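Local atomic coordinates of endoglucanase (Uncultured bacterium, PDB entry 3X17), a protein that hydrolyses internal beta-1,4-glucosidic bonds of cellulose as a family 9 endoglucanase with an N-terminal Ig-like domain and an (alpha/alpha)6-barrel catalytic domain. Residues A[149-155]-A[166-171]; A[244-250]-A[265-271]. All blocks are in the same frame, centred on the assembly; numbering follows the deposited sequence.

Interaction 1 (A[149-155]-A[166-171]). With ZN (zinc ion), chain C.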
ATOM      1  N   HIS A 149      17.553   7.423  16.717  1.00 35.73           N
ATOM      2  CA  HIS A 149      18.210   6.313  16.046  1.00 37.21           C
ATOM      3  C   HIS A 149      19.335   6.868  15.196  1.00 38.10           C
ATOM      4  O   HIS A 149      19.698   6.303  14.154  1.00 35.88           O
ATOM      5  CB  HIS A 149      17.215   5.529  15.166  1.00 37.31           C
ATOM      6  CG  HIS A 149      16.111   4.880  15.948  1.00 36.45           C
ATOM      7  ND1 HIS A 149      14.780   5.132  15.705  1.00 33.59           N
ATOM      8  CD2 HIS A 149      16.146   4.043  17.017  1.00 33.62           C
ATOM      9  CE1 HIS A 149      14.035   4.448  16.558  1.00 29.91           C
ATOM     10  NE2 HIS A 149      14.841   3.787  17.374  1.00 38.20           N
ATOM     11  N   HIS A 150      19.987   7.890  15.730  1.00 37.28           N
ATOM     12  CA  HIS A 150      21.197   8.407  15.111  1.00 38.12           C
ATOM     13  C   HIS A 150      22.392   7.450  15.181  1.00 37.89           C
ATOM     14  O   HIS A 150      23.421   7.697  14.535  1.00 36.09           O
ATOM     15  CB  HIS A 150      21.582   9.761  15.702  1.00 37.03           C
ATOM     16  CG  HIS A 150      22.589  10.502  14.876  1.00 41.48           C
ATOM     17  ND1 HIS A 150      23.937  10.511  15.177  1.00 47.50           N
ATOM     18  CD2 HIS A 150      22.463  11.161  13.701  1.00 40.33           C
ATOM     19  CE1 HIS A 150      24.581  11.230  14.273  1.00 46.28           C
ATOM     20  NE2 HIS A 150      23.710  11.629  13.363  1.00 47.25           N
ATOM     21  N   GLU A 151      22.274   6.371  15.959  1.00 37.62           N
ATOM     22  CA  GLU A 151      23.366   5.379  16.012  1.00 38.37           C
ATOM     23  C   GLU A 151      23.182   4.161  15.102  1.00 35.92           C
ATOM     24  O   GLU A 151      23.865   3.149  15.275  1.00 36.51           O
ATOM     25  CB  GLU A 151      23.661   4.955  17.467  1.00 39.04           C
ATOM     26  CG  GLU A 151      24.078   6.105  18.396  1.00 45.90           C
ATOM     27  CD  GLU A 151      25.232   6.930  17.815  1.00 53.94           C
ATOM     28  OE1 GLU A 151      26.249   6.317  17.423  1.00 56.24           O
ATOM     29  OE2 GLU A 151      25.113   8.178  17.730  1.00 51.69           O
ATOM     30  N   ASP A 152      22.263   4.236  14.139  1.00 36.05           N
ATOM     31  CA  ASP A 152      21.960   3.072  13.268  1.00 34.32           C
ATOM     32  C   ASP A 152      23.141   2.875  12.315  1.00 33.73           C
ATOM     33  O   ASP A 152      23.467   3.802  11.577  1.00 34.64           O
ATOM     34  CB  ASP A 152      20.705   3.355  12.407  1.00 34.24           C
ATOM     35  CG  ASP A 152      19.390   3.284  13.189  1.00 36.30           C
ATOM     36  OD1 ASP A 152      19.393   2.895  14.380  1.00 35.03           O
ATOM     37  OD2 ASP A 152      18.326   3.625  12.603  1.00 34.27           O
ATOM     38  N   GLY A 153      23.775   1.700  12.263  1.00 33.62           N
ATOM     39  CA  GLY A 153      23.724   0.658  13.277  1.00 34.97           C
ATOM     40  C   GLY A 153      24.966  -0.222  13.182  1.00 33.65           C
ATOM     41  O   GLY A 153      25.895   0.060  12.427  1.00 33.88           O
ATOM     42  N   TYR A 154      25.004  -1.276  13.977  1.00 34.66           N
ATOM     43  CA  TYR A 154      26.218  -2.082  14.134  1.00 34.67           C
ATOM     44  C   TYR A 154      26.017  -3.423  13.444  1.00 34.41           C
ATOM     45  O   TYR A 154      24.974  -4.059  13.614  1.00 35.97           O
ATOM     46  CB  TYR A 154      26.495  -2.304  15.638  1.00 34.65           C
ATOM     47  CG  TYR A 154      26.877  -1.024  16.342  1.00 36.44           C
ATOM     48  CD1 TYR A 154      25.898  -0.128  16.776  1.00 36.90           C
ATOM     49  CD2 TYR A 154      28.210  -0.603  16.380  1.00 32.77           C
ATOM     50  CE1 TYR A 154      26.243   1.063  17.404  1.00 38.47           C
ATOM     51  CE2 TYR A 154      28.563   0.589  16.985  1.00 33.44           C
ATOM     52  CZ  TYR A 154      27.582   1.432  17.468  1.00 39.05           C
ATOM     53  OH  TYR A 154      27.947   2.647  18.013  1.00 41.41           O
ATOM     54  N   VAL A 155      27.025  -3.877  12.720  1.00 33.61           N
ATOM     55  CA  VAL A 155      26.924  -5.135  11.978  1.00 32.71           C
ATOM     56  C   VAL A 155      26.730  -6.307  12.921  1.00 34.22           C
ATOM     57  O   VAL A 155      27.538  -6.495  13.827  1.00 34.91           O
ATOM     58  CB  VAL A 155      28.188  -5.391  11.151  1.00 32.02           C
ATOM     59  CG1 VAL A 155      28.079  -6.724  10.443  1.00 30.06           C
ATOM     60  CG2 VAL A 155      28.399  -4.252  10.145  1.00 34.02           C
ATOM     61  N   THR A 166      30.962  -3.775  14.063  1.00 31.68           N
ATOM     62  CA  THR A 166      31.318  -2.591  13.311  1.00 33.27           C
ATOM     63  C   THR A 166      30.152  -1.619  13.183  1.00 33.07           C
ATOM     64  O   THR A 166      29.014  -2.029  12.905  1.00 33.98           O
ATOM     65  CB  THR A 166      31.853  -2.967  11.918  1.00 36.33           C
ATOM     66  OG1 THR A 166      33.006  -3.814  12.073  1.00 33.26           O
ATOM     67  CG2 THR A 166      32.243  -1.706  11.119  1.00 35.23           C
ATOM     68  N   ARG A 167      30.446  -0.332  13.356  1.00 30.99           N
ATOM     69  CA  ARG A 167      29.491   0.725  13.073  1.00 32.37           C
ATOM     70  C   ARG A 167      29.375   1.024  11.579  1.00 31.32           C
ATOM     71  O   ARG A 167      30.340   1.412  10.931  1.00 31.68           O
ATOM     72  CB  ARG A 167      29.855   2.023  13.805  1.00 30.51           C
ATOM     73  CG  ARG A 167      28.931   3.208  13.398  1.00 35.29           C
ATOM     74  CD  ARG A 167      27.500   3.068  13.937  1.00 35.64           C
ATOM     75  NE  ARG A 167      26.519   3.818  13.141  1.00 36.33           N
ATOM     76  CZ  ARG A 167      26.318   5.132  13.227  1.00 33.81           C
ATOM     77  NH1 ARG A 167      26.977   5.847  14.126  1.00 36.57           N
ATOM     78  NH2 ARG A 167      25.424   5.732  12.451  1.00 30.54           N
ATOM     79  N   LEU A 168      28.161   0.907  11.059  1.00 34.68           N
ATOM     80  CA  LEU A 168      27.845   1.330   9.685  1.00 33.55           C
ATOM     81  C   LEU A 168      27.023   2.584   9.783  1.00 33.09           C
ATOM     82  O   LEU A 168      26.152   2.672  10.640  1.00 32.11           O
ATOM     83  CB  LEU A 168      26.964   0.275   8.990  1.00 31.98           C
ATOM     84  CG  LEU A 168      27.700  -0.975   8.523  1.00 38.69           C
ATOM     85  CD1 LEU A 168      26.938  -1.577   7.320  1.00 40.02           C
ATOM     86  CD2 LEU A 168      29.165  -0.668   8.163  1.00 36.19           C
ATOM     87  N   GLU A 169      27.207   3.511   8.848  1.00 33.01           N
ATOM     88  CA  GLU A 169      26.294   4.628   8.799  1.00 33.07           C
ATOM     89  C   GLU A 169      25.074   4.271   7.967  1.00 33.50           C
ATOM     90  O   GLU A 169      25.125   4.296   6.729  1.00 36.11           O
ATOM     91  CB  GLU A 169      26.956   5.908   8.279  1.00 32.05           C
ATOM     92  CG  GLU A 169      26.011   7.106   8.471  1.00 37.84           C
ATOM     93  CD  GLU A 169      26.706   8.435   8.350  1.00 48.11           C
ATOM     94  OE1 GLU A 169      27.668   8.661   9.100  1.00 49.56           O
ATOM     95  OE2 GLU A 169      26.251   9.281   7.553  1.00 51.48           O
ATOM     96  N   ALA A 170      24.000   3.890   8.648  1.00 34.01           N
ATOM     97  CA  ALA A 170      22.812   3.323   8.003  1.00 34.50           C
ATOM     98  C   ALA A 170      21.641   4.017   8.655  1.00 32.71           C
ATOM     99  O   ALA A 170      20.619   3.444   8.975  1.00 31.88           O
ATOM    100  CB  ALA A 170      22.750   1.804   8.229  1.00 34.86           C
ATOM    101  N   THR A 171      21.863   5.262   8.922  1.00 33.59           N
ATOM    102  CA  THR A 171      20.872   6.130   9.465  1.00 35.80           C
ATOM    103  C   THR A 171      19.839   6.499   8.377  1.00 32.22           C
ATOM    104  O   THR A 171      20.078   6.250   7.257  1.00 31.40           O
ATOM    105  CB  THR A 171      21.630   7.333  10.035  1.00 35.50           C
ATOM    106  OG1 THR A 171      20.814   8.014  10.956  1.00 47.26           O
ATOM    107  CG2 THR A 171      22.077   8.243   8.967  1.00 29.20           C
TER
HETATM  108 ZN    ZN C 601      14.031   6.082  13.993  1.00 34.34          ZN
HETATM  109  O   HOH W   1      18.226   6.518  11.655  1.00 35.04           O
HETATM  110  O   HOH W   2      28.445   4.769  16.537  1.00 41.18           O
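Arg167 lies across Tyr154, its CD over one face of the phenol ring, 4.1 Å from the centroid, in a CH-pi contact. With CG anti to the backbone N (chi1 174°) and a bend at chi2, the chain folds across the Asp152-Gly153 backbone. NE can therefore bond Leu168 O, while NH2 reaches Asp152 O at 2.9 Å from above the carbonyl plane. Ala170 N comes to the same atom from the opposite face, so two donors grip the carbonyl oxygen of the cis peptide between Asp152 and Gly153. Glu151 crosses Arg167 at about a right angle; its OE1 is 3.4 Å from Arg167 NH1 but well out of the guanidinium plane, a salt bridge of charge alone. A water bonds Glu151 OE1, Tyr154 OH and Arg167 NH1. The single bridge of Tyr154 with Arg167 is made by Leu168 N to Gly153 O (2.8 Å) and Val155 N to Thr166 O (2.7 Å). At the other end His149 ND1 binds zinc, with Cys132, Asp148 and His175 completing the site, and its NE2 bonds Asp261, which fixes the ring's rotation. The arginine thus joins two largely irregular segments through one carbonyl of each, Glu151 probably adding little direction.

Interaction 2 (A[244-250]-A[265-271])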
ATOM      1  N   TYR A 244      22.047  -5.586   2.955  1.00 31.27           N
ATOM      2  CA  TYR A 244      21.638  -6.092   4.270  1.00 30.67           C
ATOM      3  C   TYR A 244      20.129  -6.115   4.384  1.00 31.27           C
ATOM      4  O   TYR A 244      19.425  -5.353   3.710  1.00 32.26           O
ATOM      5  CB  TYR A 244      22.247  -5.248   5.417  1.00 29.69           C
ATOM      6  CG  TYR A 244      23.760  -5.318   5.467  1.00 31.92           C
ATOM      7  CD1 TYR A 244      24.409  -6.507   5.801  1.00 31.27           C
ATOM      8  CD2 TYR A 244      24.542  -4.218   5.112  1.00 30.50           C
ATOM      9  CE1 TYR A 244      25.797  -6.591   5.820  1.00 30.11           C
ATOM     10  CE2 TYR A 244      25.933  -4.283   5.125  1.00 27.98           C
ATOM     11  CZ  TYR A 244      26.555  -5.476   5.467  1.00 32.91           C
ATOM     12  OH  TYR A 244      27.936  -5.567   5.459  1.00 32.99           O
ATOM     13  N   HIS A 245      19.629  -6.979   5.256  1.00 30.33           N
ATOM     14  CA  HIS A 245      18.226  -7.338   5.230  1.00 31.63           C
ATOM     15  C   HIS A 245      17.383  -6.318   5.971  1.00 32.23           C
ATOM     16  O   HIS A 245      16.284  -5.987   5.553  1.00 33.35           O
ATOM     17  CB  HIS A 245      18.028  -8.712   5.850  1.00 30.99           C
ATOM     18  CG  HIS A 245      16.598  -9.114   5.990  1.00 32.41           C
ATOM     19  ND1 HIS A 245      15.738  -9.194   4.908  1.00 36.53           N
ATOM     20  CD2 HIS A 245      15.921  -9.622   7.048  1.00 31.16           C
ATOM     21  CE1 HIS A 245      14.584  -9.699   5.307  1.00 32.97           C
ATOM     22  NE2 HIS A 245      14.656  -9.930   6.607  1.00 31.43           N
ATOM     23  N   LYS A 246      17.877  -5.846   7.098  1.00 28.74           N
ATOM     24  CA  LYS A 246      17.071  -5.019   7.954  1.00 29.30           C
ATOM     25  C   LYS A 246      17.952  -4.516   9.093  1.00 30.64           C
ATOM     26  O   LYS A 246      19.116  -4.939   9.240  1.00 29.74           O
ATOM     27  CB  LYS A 246      15.895  -5.826   8.518  1.00 28.99           C
ATOM     28  CG  LYS A 246      16.333  -6.956   9.480  1.00 28.47           C
ATOM     29  CD  LYS A 246      15.167  -7.596  10.194  1.00 25.31           C
ATOM     30  CE  LYS A 246      15.630  -8.869  10.928  1.00 29.60           C
ATOM     31  NZ  LYS A 246      14.572  -9.399  11.858  1.00 34.23           N
ATOM     32  N   LEU A 247      17.416  -3.546   9.826  1.00 30.97           N
ATOM     33  CA  LEU A 247      18.141  -2.872  10.867  1.00 32.91           C
ATOM     34  C   LEU A 247      17.203  -2.677  12.029  1.00 33.20           C
ATOM     35  O   LEU A 247      16.164  -2.032  11.894  1.00 35.68           O
ATOM     36  CB  LEU A 247      18.643  -1.524  10.367  1.00 30.46           C
ATOM     37  CG  LEU A 247      19.755  -0.907  11.197  1.00 32.77           C
ATOM     38  CD1 LEU A 247      20.521   0.097  10.314  1.00 32.91           C
ATOM     39  CD2 LEU A 247      19.197  -0.254  12.475  1.00 26.61           C
ATOM     40  N   ALA A 248      17.543  -3.232  13.178  1.00 31.62           N
ATOM     41  CA  ALA A 248      16.614  -3.153  14.307  1.00 35.02           C
ATOM     42  C   ALA A 248      17.330  -3.451  15.614  1.00 33.72           C
ATOM     43  O   ALA A 248      18.471  -3.891  15.596  1.00 31.28           O
ATOM     44  CB  ALA A 248      15.424  -4.108  14.109  1.00 32.23           C
ATOM     45  N   GLY A 249      16.660  -3.169  16.727  1.00 35.77           N
ATOM     46  CA  GLY A 249      17.163  -3.519  18.062  1.00 37.83           C
ATOM     47  C   GLY A 249      16.999  -5.004  18.287  1.00 41.53           C
ATOM     48  O   GLY A 249      16.283  -5.674  17.526  1.00 40.56           O
ATOM     49  N   LEU A 250      17.674  -5.531  19.314  1.00 42.49           N
ATOM     50  CA  LEU A 250      17.459  -6.914  19.759  1.00 42.55           C
ATOM     51  C   LEU A 250      16.095  -7.082  20.427  1.00 40.05           C
ATOM     52  O   LEU A 250      15.561  -8.179  20.486  1.00 39.38           O
ATOM     53  CB  LEU A 250      18.587  -7.360  20.714  1.00 42.96           C
ATOM     54  CG  LEU A 250      20.006  -7.332  20.120  1.00 46.22           C
ATOM     55  CD1 LEU A 250      21.067  -7.632  21.179  1.00 49.43           C
ATOM     56  CD2 LEU A 250      20.127  -8.312  18.951  1.00 42.94           C
ATOM     57  N   ARG A 265      21.236  -0.662  17.898  1.00 37.28           N
ATOM     58  CA  ARG A 265      20.554  -1.248  16.740  1.00 38.49           C
ATOM     59  C   ARG A 265      21.545  -1.889  15.787  1.00 37.87           C
ATOM     60  O   ARG A 265      22.630  -1.355  15.563  1.00 38.75           O
ATOM     61  CB  ARG A 265      19.718  -0.203  16.005  1.00 36.74           C
ATOM     62  CG  ARG A 265      18.746   0.525  16.925  1.00 40.69           C
ATOM     63  CD  ARG A 265      17.333   0.491  16.388  1.00 37.36           C
ATOM     64  NE  ARG A 265      17.173   1.305  15.174  1.00 38.88           N
ATOM     65  CZ  ARG A 265      15.995   1.476  14.587  1.00 34.93           C
ATOM     66  NH1 ARG A 265      14.928   0.886  15.104  1.00 34.13           N
ATOM     67  NH2 ARG A 265      15.861   2.272  13.547  1.00 32.97           N
ATOM     68  N   TYR A 266      21.133  -3.016  15.212  1.00 36.16           N
ATOM     69  CA  TYR A 266      22.012  -3.919  14.476  1.00 35.36           C
ATOM     70  C   TYR A 266      21.591  -4.053  13.028  1.00 35.15           C
ATOM     71  O   TYR A 266      20.407  -3.970  12.696  1.00 33.21           O
ATOM     72  CB  TYR A 266      22.029  -5.315  15.100  1.00 36.02           C
ATOM     73  CG  TYR A 266      22.684  -5.341  16.458  1.00 39.60           C
ATOM     74  CD1 TYR A 266      24.072  -5.389  16.589  1.00 39.32           C
ATOM     75  CD2 TYR A 266      21.915  -5.240  17.608  1.00 43.95           C
ATOM     76  CE1 TYR A 266      24.672  -5.378  17.852  1.00 46.91           C
ATOM     77  CE2 TYR A 266      22.500  -5.196  18.865  1.00 49.75           C
ATOM     78  CZ  TYR A 266      23.872  -5.283  18.983  1.00 48.41           C
ATOM     79  OH  TYR A 266      24.418  -5.233  20.244  1.00 54.48           O
ATOM     80  N   VAL A 267      22.584  -4.252  12.175  1.00 33.15           N
ATOM     81  CA  VAL A 267      22.368  -4.427  10.750  1.00 33.95           C
ATOM     82  C   VAL A 267      22.468  -5.916  10.488  1.00 33.98           C
ATOM     83  O   VAL A 267      23.495  -6.529  10.760  1.00 33.51           O
ATOM     84  CB  VAL A 267      23.460  -3.682   9.958  1.00 33.78           C
ATOM     85  CG1 VAL A 267      23.362  -3.970   8.460  1.00 31.27           C
ATOM     86  CG2 VAL A 267      23.373  -2.194  10.268  1.00 32.37           C
ATOM     87  N   TYR A 268      21.347  -6.509  10.106  1.00 34.23           N
ATOM     88  CA  TYR A 268      21.254  -7.957   9.940  1.00 32.93           C
ATOM     89  C   TYR A 268      21.815  -8.386   8.585  1.00 33.93           C
ATOM     90  O   TYR A 268      22.061  -7.547   7.716  1.00 34.52           O
ATOM     91  CB  TYR A 268      19.803  -8.389  10.116  1.00 32.45           C
ATOM     92  CG  TYR A 268      19.330  -8.291  11.559  1.00 34.22           C
ATOM     93  CD1 TYR A 268      19.095  -7.055  12.146  1.00 35.44           C
ATOM     94  CD2 TYR A 268      19.305  -9.417  12.379  1.00 36.49           C
ATOM     95  CE1 TYR A 268      18.709  -6.950  13.451  1.00 33.72           C
ATOM     96  CE2 TYR A 268      18.916  -9.321  13.700  1.00 40.61           C
ATOM     97  CZ  TYR A 268      18.620  -8.087  14.223  1.00 36.23           C
ATOM     98  OH  TYR A 268      18.282  -7.964  15.539  1.00 43.86           O
ATOM     99  N   ARG A 269      21.988  -9.693   8.403  1.00 32.01           N
ATOM    100  CA  ARG A 269      22.830 -10.224   7.349  1.00 33.23           C
ATOM    101  C   ARG A 269      22.184 -10.030   5.978  1.00 33.54           C
ATOM    102  O   ARG A 269      20.963  -9.901   5.874  1.00 31.15           O
ATOM    103  CB  ARG A 269      23.051 -11.715   7.581  1.00 34.09           C
ATOM    104  CG  ARG A 269      21.782 -12.546   7.322  1.00 36.37           C
ATOM    105  CD  ARG A 269      21.989 -14.005   7.646  1.00 40.24           C
ATOM    106  NE  ARG A 269      22.367 -14.188   9.037  1.00 41.85           N
ATOM    107  CZ  ARG A 269      23.092 -15.208   9.483  1.00 50.32           C
ATOM    108  NH1 ARG A 269      23.480 -16.180   8.654  1.00 49.04           N
ATOM    109  NH2 ARG A 269      23.398 -15.273  10.774  1.00 51.14           N
ATOM    110  N   ILE A 270      23.009 -10.008   4.933  1.00 34.20           N
ATOM    111  CA  ILE A 270      22.501  -9.823   3.584  1.00 33.27           C
ATOM    112  C   ILE A 270      21.570 -10.963   3.153  1.00 36.48           C
ATOM    113  O   ILE A 270      21.656 -12.093   3.648  1.00 33.51           O
ATOM    114  CB  ILE A 270      23.612  -9.673   2.551  1.00 32.67           C
ATOM    115  CG1 ILE A 270      24.471 -10.940   2.486  1.00 32.26           C
ATOM    116  CG2 ILE A 270      24.476  -8.440   2.850  1.00 30.29           C
ATOM    117  CD1 ILE A 270      24.298 -11.783   1.210  1.00 36.87           C
ATOM    118  N   THR A 271      20.834 -10.683   2.078  1.00 37.04           N
ATOM    119  CA  THR A 271      19.922 -11.616   1.473  1.00 35.86           C
ATOM    120  C   THR A 271      19.945 -11.289  -0.027  1.00 37.88           C
ATOM    121  O   THR A 271      20.141 -10.126  -0.406  1.00 37.62           O
ATOM    122  CB  THR A 271      18.546 -11.320   2.055  1.00 37.37           C
ATOM    123  OG1 THR A 271      18.191 -12.299   3.044  1.00 39.07           O
ATOM    124  CG2 THR A 271      17.532 -11.150   1.021  1.00 26.71           C
TER
HETATM  125  O   HOH W   3      15.527  -7.804  15.944  1.00 35.90           O
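The Tyr268 ring carries Lys246 over one face, while Lys246 O and Ala248 O lie at its edge, in plane. CE of the lysine sits 4.0 Å from the ring centroid and NZ 4.7 Å, only 9° off the normal, so a CH-pi and a cation-pi contact share the face. A first torsion of 66° places Lys246 CG between the backbone N and the carbonyl carbon, and the extended chain beyond runs over the ring to Ser328, Asp324 O and Gly329 O, which bond NZ. Val267 CG1 lies over one face of Tyr244, 3.3 Å from Tyr244 CG; the tyrosine hydroxyl bonds Asp159. Leu250 CG meets Tyr266 CE2 at 3.5 Å. The rings flank strands 243-249 and 265-271, consecutive antiparallel neighbours in a mixed four-stranded sheet, with strand 182-183 beyond the first. Ala248 and Tyr266 form a hydrogen-bonded pair, Tyr266 N to Ala248 O at 2.8 Å and Ala248 N to Tyr266 O at 3.0 Å, and Tyr268 N adds a nearly straight bond to Lys246 O. A water bridges Gly249 O and Tyr268 OH. The lysine's charge is thus met by a hydroxyl, two carbonyls and a ring face, likely favouring its protonated form despite burial.

Interactions 1 and 2 share a mixed four-stranded sheet in the catalytic domain, where strand 154-155 runs parallel to strand 265-271; their centres are 10 Å apart. Tyr154 O lies 2.8 Å from Val267 N, a probable hydrogen bond that joins the two contacts through the backbone. A salt bridge from Asp152 OD1 to Arg265 NE, also 2.8 Å, adds a side-chain tie; Lys182 on the neighbouring strand 182-183 pairs with the other carboxylate oxygen. Arg265 belongs to the zinc surroundings as well: its side chain comes within about 4 Å of the metal, and its NE is 3.5 Å from CD2 of the ligand His149. The sheet edge and the zinc site therefore meet at Asp152 and Arg265.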